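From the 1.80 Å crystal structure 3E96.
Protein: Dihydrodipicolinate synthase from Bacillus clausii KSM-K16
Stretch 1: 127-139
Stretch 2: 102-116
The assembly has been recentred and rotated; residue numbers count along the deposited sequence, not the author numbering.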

ATOM      1  N   ALA B 127      -0.091 -11.395 -13.684  1.00 13.88           N
ATOM      2  CA  ALA B 127       0.541 -12.558 -13.074  1.00 14.41           C
ATOM      3  C   ALA B 127       0.220 -12.637 -11.584  1.00 15.37           C
ATOM      4  O   ALA B 127      -0.043 -13.716 -11.054  1.00 14.72           O
ATOM      5  CB  ALA B 127       2.055 -12.502 -13.282  1.00 14.90           C
ATOM      6  N   TYR B 128       0.246 -11.489 -10.913  1.00 14.15           N
ATOM      7  CA  TYR B 128      -0.048 -11.443  -9.485  1.00 14.72           C
ATOM      8  C   TYR B 128      -1.398 -12.091  -9.189  1.00 13.70           C
ATOM      9  O   TYR B 128      -1.488 -13.024  -8.392  1.00 15.24           O
ATOM     10  CB  TYR B 128      -0.061  -9.994  -8.989  1.00 12.75           C
ATOM     11  CG  TYR B 128      -0.396  -9.865  -7.520  1.00 12.98           C
ATOM     12  CD1 TYR B 128       0.544 -10.173  -6.538  1.00 14.75           C
ATOM     13  CD2 TYR B 128      -1.669  -9.470  -7.111  1.00 14.59           C
ATOM     14  CE1 TYR B 128       0.225 -10.092  -5.180  1.00 13.97           C
ATOM     15  CE2 TYR B 128      -2.000  -9.385  -5.764  1.00 13.72           C
ATOM     16  CZ  TYR B 128      -1.051  -9.697  -4.803  1.00 15.25           C
ATOM     17  OH  TYR B 128      -1.388  -9.620  -3.472  1.00 15.13           O
ATOM     18  N   PHE B 129      -2.448 -11.593  -9.834  1.00 13.86           N
ATOM     19  CA  PHE B 129      -3.784 -12.133  -9.620  1.00 14.18           C
ATOM     20  C   PHE B 129      -3.900 -13.576 -10.106  1.00 14.74           C
ATOM     21  O   PHE B 129      -4.458 -14.432  -9.415  1.00 14.27           O
ATOM     22  CB  PHE B 129      -4.828 -11.265 -10.327  1.00 13.50           C
ATOM     23  CG  PHE B 129      -5.060  -9.930  -9.663  1.00 14.38           C
ATOM     24  CD1 PHE B 129      -5.416  -9.861  -8.317  1.00 13.74           C
ATOM     25  CD2 PHE B 129      -4.953  -8.750 -10.390  1.00 14.21           C
ATOM     26  CE1 PHE B 129      -5.668  -8.628  -7.700  1.00 12.80           C
ATOM     27  CE2 PHE B 129      -5.201  -7.512  -9.787  1.00 12.68           C
ATOM     28  CZ  PHE B 129      -5.561  -7.457  -8.437  1.00 12.29           C
ATOM     29  N   ARG B 130      -3.375 -13.844 -11.297  1.00 15.74           N
ATOM     30  CA  ARG B 130      -3.447 -15.191 -11.848  1.00 16.63           C
ATOM     31  C   ARG B 130      -2.814 -16.228 -10.928  1.00 15.49           C
ATOM     32  O   ARG B 130      -3.421 -17.260 -10.649  1.00 16.31           O
ATOM     33  CB  ARG B 130      -2.759 -15.250 -13.209  1.00 19.02           C
ATOM     34  CG  ARG B 130      -2.830 -16.622 -13.863  1.00 22.61           C
ATOM     35  CD  ARG B 130      -1.692 -16.777 -14.849  1.00 26.80           C
ATOM     36  NE  ARG B 130      -0.410 -16.573 -14.180  1.00 29.20           N
ATOM     37  CZ  ARG B 130       0.746 -16.413 -14.812  1.00 30.36           C
ATOM     38  NH1 ARG B 130       0.783 -16.434 -16.138  1.00 31.64           N
ATOM     39  NH2 ARG B 130       1.861 -16.221 -14.120  1.00 30.40           N
ATOM     40  N   ASP B 131      -1.599 -15.956 -10.457  1.00 16.10           N
ATOM     41  CA  ASP B 131      -0.897 -16.895  -9.584  1.00 16.89           C
ATOM     42  C   ASP B 131      -1.686 -17.237  -8.327  1.00 16.97           C
ATOM     43  O   ASP B 131      -1.751 -18.398  -7.921  1.00 16.01           O
ATOM     44  CB  ASP B 131       0.474 -16.344  -9.177  1.00 19.49           C
ATOM     45  CG  ASP B 131       1.460 -16.310 -10.330  1.00 22.82           C
ATOM     46  OD1 ASP B 131       1.188 -16.936 -11.376  1.00 23.11           O
ATOM     47  OD2 ASP B 131       2.518 -15.662 -10.179  1.00 24.97           O
ATOM     48  N   ILE B 132      -2.280 -16.225  -7.707  1.00 15.45           N
ATOM     49  CA  ILE B 132      -3.060 -16.434  -6.492  1.00 15.97           C
ATOM     50  C   ILE B 132      -4.333 -17.232  -6.760  1.00 16.86           C
ATOM     51  O   ILE B 132      -4.664 -18.158  -6.017  1.00 17.32           O
ATOM     52  CB  ILE B 132      -3.429 -15.081  -5.844  1.00 15.77           C
ATOM     53  CG1 ILE B 132      -2.151 -14.384  -5.365  1.00 16.64           C
ATOM     54  CG2 ILE B 132      -4.416 -15.296  -4.694  1.00 16.46           C
ATOM     55  CD1 ILE B 132      -2.346 -12.933  -4.961  1.00 14.81           C
ATOM     56  N   ILE B 133      -5.051 -16.872  -7.818  1.00 16.00           N
ATOM     57  CA  ILE B 133      -6.287 -17.570  -8.156  1.00 16.31           C
ATOM     58  C   ILE B 133      -6.021 -19.038  -8.498  1.00 17.79           C
ATOM     59  O   ILE B 133      -6.732 -19.927  -8.031  1.00 18.16           O
ATOM     60  CB  ILE B 133      -7.001 -16.884  -9.345  1.00 16.02           C
ATOM     61  CG1 ILE B 133      -7.462 -15.485  -8.921  1.00 13.92           C
ATOM     62  CG2 ILE B 133      -8.198 -17.715  -9.801  1.00 17.24           C
ATOM     63  CD1 ILE B 133      -8.056 -14.670 -10.043  1.00 12.67           C
ATOM     64  N   GLU B 134      -4.995 -19.298  -9.300  1.00 18.25           N
ATOM     65  CA  GLU B 134      -4.688 -20.676  -9.670  1.00 20.05           C
ATOM     66  C   GLU B 134      -4.239 -21.507  -8.472  1.00 20.63           C
ATOM     67  O   GLU B 134      -4.617 -22.671  -8.343  1.00 20.52           O
ATOM     68  CB  GLU B 134      -3.624 -20.717 -10.773  1.00 19.60           C
ATOM     69  CG  GLU B 134      -4.040 -19.980 -12.039  1.00 22.35           C
ATOM     70  CD  GLU B 134      -3.157 -20.296 -13.235  1.00 25.11           C
ATOM     71  OE1 GLU B 134      -1.922 -20.358 -13.072  1.00 28.48           O
ATOM     72  OE2 GLU B 134      -3.699 -20.468 -14.347  1.00 24.90           O
ATOM     73  N   ALA B 135      -3.445 -20.909  -7.588  1.00 19.06           N
ATOM     74  CA  ALA B 135      -2.963 -21.616  -6.406  1.00 19.32           C
ATOM     75  C   ALA B 135      -4.098 -21.945  -5.440  1.00 19.22           C
ATOM     76  O   ALA B 135      -4.140 -23.033  -4.859  1.00 18.69           O
ATOM     77  CB  ALA B 135      -1.896 -20.785  -5.691  1.00 18.69           C
ATOM     78  N   LEU B 136      -5.027 -21.011  -5.270  1.00 18.08           N
ATOM     79  CA  LEU B 136      -6.138 -21.223  -4.351  1.00 19.36           C
ATOM     80  C   LEU B 136      -7.216 -22.160  -4.874  1.00 20.12           C
ATOM     81  O   LEU B 136      -7.814 -22.908  -4.098  1.00 19.37           O
ATOM     82  CB  LEU B 136      -6.783 -19.885  -3.973  1.00 18.36           C
ATOM     83  CG  LEU B 136      -5.964 -18.947  -3.081  1.00 19.69           C
ATOM     84  CD1 LEU B 136      -6.745 -17.654  -2.857  1.00 18.23           C
ATOM     85  CD2 LEU B 136      -5.663 -19.628  -1.744  1.00 19.47           C
ATOM     86  N   ASP B 137      -7.470 -22.115  -6.179  1.00 21.32           N
ATOM     87  CA  ASP B 137      -8.501 -22.956  -6.782  1.00 23.39           C
ATOM     88  C   ASP B 137      -9.762 -22.800  -5.930  1.00 23.41           C
ATOM     89  O   ASP B 137     -10.354 -23.779  -5.467  1.00 22.60           O
ATOM     90  CB  ASP B 137      -8.034 -24.415  -6.801  1.00 27.06           C
ATOM     91  CG  ASP B 137      -8.981 -25.324  -7.563  1.00 30.65           C
ATOM     92  OD1 ASP B 137      -9.403 -24.945  -8.676  1.00 30.86           O
ATOM     93  OD2 ASP B 137      -9.293 -26.422  -7.054  1.00 33.41           O
ATOM     94  N   PHE B 138     -10.159 -21.548  -5.732  1.00 21.00           N
ATOM     95  CA  PHE B 138     -11.312 -21.203  -4.908  1.00 19.67           C
ATOM     96  C   PHE B 138     -11.925 -19.945  -5.535  1.00 18.36           C
ATOM     97  O   PHE B 138     -11.204 -19.134  -6.116  1.00 16.80           O
ATOM     98  CB  PHE B 138     -10.804 -20.911  -3.491  1.00 20.54           C
ATOM     99  CG  PHE B 138     -11.877 -20.782  -2.456  1.00 20.89           C
ATOM    100  CD1 PHE B 138     -12.684 -21.866  -2.127  1.00 23.79           C
ATOM    101  CD2 PHE B 138     -12.046 -19.588  -1.765  1.00 21.91           C
ATOM    102  CE1 PHE B 138     -13.638 -21.764  -1.121  1.00 22.65           C
ATOM    103  CE2 PHE B 138     -12.997 -19.474  -0.756  1.00 23.20           C
ATOM    104  CZ  PHE B 138     -13.794 -20.567  -0.435  1.00 24.51           C
ATOM    105  N   PRO B 139     -13.256 -19.769  -5.434  1.00 18.02           N
ATOM    106  CA  PRO B 139     -13.891 -18.581  -6.020  1.00 17.45           C
ATOM    107  C   PRO B 139     -13.183 -17.307  -5.587  1.00 15.92           C
ATOM    108  O   PRO B 139     -12.968 -17.084  -4.394  1.00 15.95           O
ATOM    109  CB  PRO B 139     -15.323 -18.672  -5.508  1.00 18.30           C
ATOM    110  CG  PRO B 139     -15.552 -20.165  -5.500  1.00 20.02           C
ATOM    111  CD  PRO B 139     -14.272 -20.664  -4.849  1.00 19.07           C
TER
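Stretch 2, residues 102-116: AKAAGADAVMIHMPI

Residues 127-136 are helical, continuing a helix that begins earlier in the chain; Asp 137, at phi/psi 49/53, is the first to leave helical angles, and Phe 138 and Pro 139 are extended. Stretch 2 opens with the last turn of another helix, 102-105, closed by a Schellman motif: Gly 106 has phi 113°, and Ala 107 N donates to Ala 102 O at 2.9 Å while Gly 106 N donates to Lys 103 O at 3.1 Å. Strand 109-112 then runs nearly antiparallel to helix 127-136, with a crossing angle of 165° and a closest axial approach of 10.5 Å. The register follows from this reversed direction: the CA atoms of Tyr 128 and Pro 115 lie 8.0 Å apart, those of Phe 129 and Ile 112 7.4 Å, and those of Pro 139 and Ala 109 only 4.8 Å. At that close end the backbones join, Val 110 N donating to Pro 139 O at 3.0 Å with an N-H...O angle of 158°.

Ile 112 points toward the helix and fills the space between its side chains: its CG2 is 3.6 Å from Phe 129 CE1, and its CD1 is 3.6 Å from Ile 132 CG2 and 3.7 Å from Ile 133 CG1. Farther along, Pro 115 CB covers one face of the Tyr 128 ring, 4.0 Å from the centroid and 15° off the normal, whereas Met 114 SD approaches the Phe 129 ring at its edge, 4.2 Å from CZ. A water donates to both His 113 O and Tyr 128 OH, each at 2.7 Å.

At the other end, Lys 103 CG sits over the Phe 138 ring, 3.4 Å from its centroid and 9° off the normal. The lysine chain continues to the helix terminus, where Lys 103 NZ donates to Leu 136 O at 2.8 Å.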

ATOM      1  N   ALA B 102      -8.948 -18.664   4.896  1.00 15.27           N
ATOM      2  CA  ALA B 102     -10.355 -18.300   4.741  1.00 15.88           C
ATOM      3  C   ALA B 102     -11.157 -19.514   4.271  1.00 16.61           C
ATOM      4  O   ALA B 102     -12.283 -19.740   4.724  1.00 16.55           O
ATOM      5  CB  ALA B 102     -10.493 -17.161   3.736  1.00 15.28           C
ATOM      6  N   LYS B 103     -10.577 -20.286   3.356  1.00 16.89           N
ATOM      7  CA  LYS B 103     -11.239 -21.483   2.841  1.00 19.64           C
ATOM      8  C   LYS B 103     -11.508 -22.455   3.983  1.00 19.46           C
ATOM      9  O   LYS B 103     -12.624 -22.952   4.148  1.00 19.18           O
ATOM     10  CB  LYS B 103     -10.360 -22.172   1.795  1.00 22.03           C
ATOM     11  CG  LYS B 103     -10.206 -21.397   0.498  1.00 24.73           C
ATOM     12  CD  LYS B 103      -9.057 -21.940  -0.345  1.00 27.86           C
ATOM     13  CE  LYS B 103      -9.229 -23.417  -0.670  1.00 29.16           C
ATOM     14  NZ  LYS B 103      -8.059 -23.915  -1.447  1.00 28.86           N
ATOM     15  N   ALA B 104     -10.473 -22.726   4.769  1.00 20.34           N
ATOM     16  CA  ALA B 104     -10.599 -23.643   5.893  1.00 20.74           C
ATOM     17  C   ALA B 104     -11.591 -23.129   6.930  1.00 21.89           C
ATOM     18  O   ALA B 104     -12.283 -23.916   7.576  1.00 24.21           O
ATOM     19  CB  ALA B 104      -9.235 -23.864   6.539  1.00 23.39           C
ATOM     20  N   ALA B 105     -11.666 -21.811   7.082  1.00 20.39           N
ATOM     21  CA  ALA B 105     -12.570 -21.202   8.053  1.00 21.19           C
ATOM     22  C   ALA B 105     -14.039 -21.322   7.647  1.00 20.04           C
ATOM     23  O   ALA B 105     -14.934 -21.240   8.489  1.00 20.59           O
ATOM     24  CB  ALA B 105     -12.200 -19.733   8.260  1.00 21.14           C
ATOM     25  N   GLY B 106     -14.287 -21.512   6.357  1.00 19.53           N
ATOM     26  CA  GLY B 106     -15.657 -21.635   5.893  1.00 20.18           C
ATOM     27  C   GLY B 106     -16.133 -20.490   5.016  1.00 20.41           C
ATOM     28  O   GLY B 106     -17.333 -20.351   4.778  1.00 20.48           O
ATOM     29  N   ALA B 107     -15.207 -19.659   4.542  1.00 19.26           N
ATOM     30  CA  ALA B 107     -15.575 -18.545   3.672  1.00 18.23           C
ATOM     31  C   ALA B 107     -16.088 -19.115   2.355  1.00 18.94           C
ATOM     32  O   ALA B 107     -15.794 -20.258   2.014  1.00 19.94           O
ATOM     33  CB  ALA B 107     -14.370 -17.649   3.416  1.00 19.00           C
ATOM     34  N   ASP B 108     -16.846 -18.311   1.615  1.00 17.47           N
ATOM     35  CA  ASP B 108     -17.410 -18.738   0.341  1.00 18.51           C
ATOM     36  C   ASP B 108     -16.532 -18.349  -0.837  1.00 17.67           C
ATOM     37  O   ASP B 108     -16.575 -18.976  -1.895  1.00 17.88           O
ATOM     38  CB  ASP B 108     -18.802 -18.134   0.177  1.00 18.88           C
ATOM     39  CG  ASP B 108     -19.761 -18.615   1.239  1.00 20.81           C
ATOM     40  OD1 ASP B 108     -20.104 -19.818   1.222  1.00 20.50           O
ATOM     41  OD2 ASP B 108     -20.160 -17.798   2.096  1.00 19.20           O
ATOM     42  N   ALA B 109     -15.735 -17.305  -0.647  1.00 16.09           N
ATOM     43  CA  ALA B 109     -14.843 -16.830  -1.691  1.00 16.88           C
ATOM     44  C   ALA B 109     -13.855 -15.853  -1.073  1.00 15.87           C
ATOM     45  O   ALA B 109     -13.942 -15.543   0.114  1.00 15.88           O
ATOM     46  CB  ALA B 109     -15.649 -16.125  -2.787  1.00 17.09           C
ATOM     47  N   VAL B 110     -12.911 -15.387  -1.881  1.00 15.49           N
ATOM     48  CA  VAL B 110     -11.935 -14.405  -1.425  1.00 14.13           C
ATOM     49  C   VAL B 110     -11.953 -13.215  -2.372  1.00 13.99           C
ATOM     50  O   VAL B 110     -12.351 -13.343  -3.535  1.00 13.54           O
ATOM     51  CB  VAL B 110     -10.486 -14.969  -1.413  1.00 15.42           C
ATOM     52  CG1 VAL B 110     -10.367 -16.098  -0.404  1.00 13.92           C
ATOM     53  CG2 VAL B 110     -10.094 -15.441  -2.812  1.00 13.99           C
ATOM     54  N   MET B 111     -11.558 -12.054  -1.858  1.00 11.91           N
ATOM     55  CA  MET B 111     -11.445 -10.848  -2.671  1.00 13.02           C
ATOM     56  C   MET B 111      -9.971 -10.485  -2.592  1.00 12.94           C
ATOM     57  O   MET B 111      -9.439 -10.224  -1.510  1.00 13.44           O
ATOM     58  CB  MET B 111     -12.271  -9.679  -2.120  1.00 13.63           C
ATOM     59  CG  MET B 111     -12.023  -8.354  -2.890  1.00 14.97           C
ATOM     60  SD  MET B 111     -12.721  -6.870  -2.120  1.00 10.85           S
ATOM     61  CE  MET B 111     -11.627  -6.677  -0.720  1.00 18.69           C
ATOM     62  N   ILE B 112      -9.299 -10.487  -3.732  1.00 13.18           N
ATOM     63  CA  ILE B 112      -7.889 -10.147  -3.739  1.00 13.05           C
ATOM     64  C   ILE B 112      -7.751  -8.640  -3.887  1.00 12.15           C
ATOM     65  O   ILE B 112      -8.139  -8.067  -4.910  1.00 11.89           O
ATOM     66  CB  ILE B 112      -7.145 -10.831  -4.904  1.00 13.60           C
ATOM     67  CG1 ILE B 112      -7.473 -12.329  -4.931  1.00 15.23           C
ATOM     68  CG2 ILE B 112      -5.641 -10.640  -4.734  1.00 13.50           C
ATOM     69  CD1 ILE B 112      -6.868 -13.061  -6.125  1.00 17.54           C
ATOM     70  N   HIS B 113      -7.217  -8.000  -2.851  1.00 12.36           N
ATOM     71  CA  HIS B 113      -7.003  -6.559  -2.869  1.00 13.11           C
ATOM     72  C   HIS B 113      -6.033  -6.220  -3.983  1.00 13.32           C
ATOM     73  O   HIS B 113      -5.297  -7.082  -4.459  1.00 12.66           O
ATOM     74  CB  HIS B 113      -6.383  -6.085  -1.550  1.00 11.74           C
ATOM     75  CG  HIS B 113      -7.366  -5.948  -0.432  1.00 12.47           C
ATOM     76  ND1 HIS B 113      -8.220  -4.873  -0.323  1.00 14.96           N
ATOM     77  CD2 HIS B 113      -7.643  -6.760   0.615  1.00 12.09           C
ATOM     78  CE1 HIS B 113      -8.984  -5.028   0.746  1.00 14.04           C
ATOM     79  NE2 HIS B 113      -8.653  -6.166   1.332  1.00 11.70           N
ATOM     80  N   MET B 114      -6.041  -4.961  -4.404  1.00 13.04           N
ATOM     81  CA  MET B 114      -5.108  -4.514  -5.423  1.00 14.25           C
ATOM     82  C   MET B 114      -3.765  -4.573  -4.700  1.00 14.01           C
ATOM     83  O   MET B 114      -3.666  -4.156  -3.547  1.00 14.91           O
ATOM     84  CB  MET B 114      -5.420  -3.067  -5.826  1.00 14.40           C
ATOM     85  CG  MET B 114      -4.586  -2.536  -6.990  1.00 17.88           C
ATOM     86  SD  MET B 114      -5.084  -3.244  -8.591  1.00  6.51           S
ATOM     87  CE  MET B 114      -3.543  -2.865  -9.636  1.00 13.39           C
ATOM     88  N   PRO B 115      -2.719  -5.107  -5.349  1.00 12.98           N
ATOM     89  CA  PRO B 115      -1.428  -5.160  -4.653  1.00 13.64           C
ATOM     90  C   PRO B 115      -0.976  -3.757  -4.232  1.00 13.46           C
ATOM     91  O   PRO B 115      -1.183  -2.791  -4.966  1.00 13.82           O
ATOM     92  CB  PRO B 115      -0.502  -5.805  -5.690  1.00 12.77           C
ATOM     93  CG  PRO B 115      -1.148  -5.447  -7.017  1.00 13.33           C
ATOM     94  CD  PRO B 115      -2.612  -5.641  -6.716  1.00 12.71           C
ATOM     95  N   ILE B 116      -0.371  -3.641  -3.051  1.00 13.76           N
ATOM     96  CA  ILE B 116       0.073  -2.334  -2.582  1.00 14.18           C
ATOM     97  C   ILE B 116       1.527  -1.997  -2.899  1.00 15.01           C
ATOM     98  O   ILE B 116       2.035  -0.967  -2.455  1.00 13.68           O
ATOM     99  CB  ILE B 116      -0.174  -2.154  -1.050  1.00 16.26           C
ATOM    100  CG1 ILE B 116       0.241  -3.409  -0.275  1.00 16.62           C
ATOM    101  CG2 ILE B 116      -1.645  -1.841  -0.802  1.00 17.12           C
ATOM    102  CD1 ILE B 116       1.730  -3.689  -0.281  1.00 18.97           C
TER
HETATM  103  O   HOH W   1      -3.229  -7.713  -2.877  1.00 13.74           O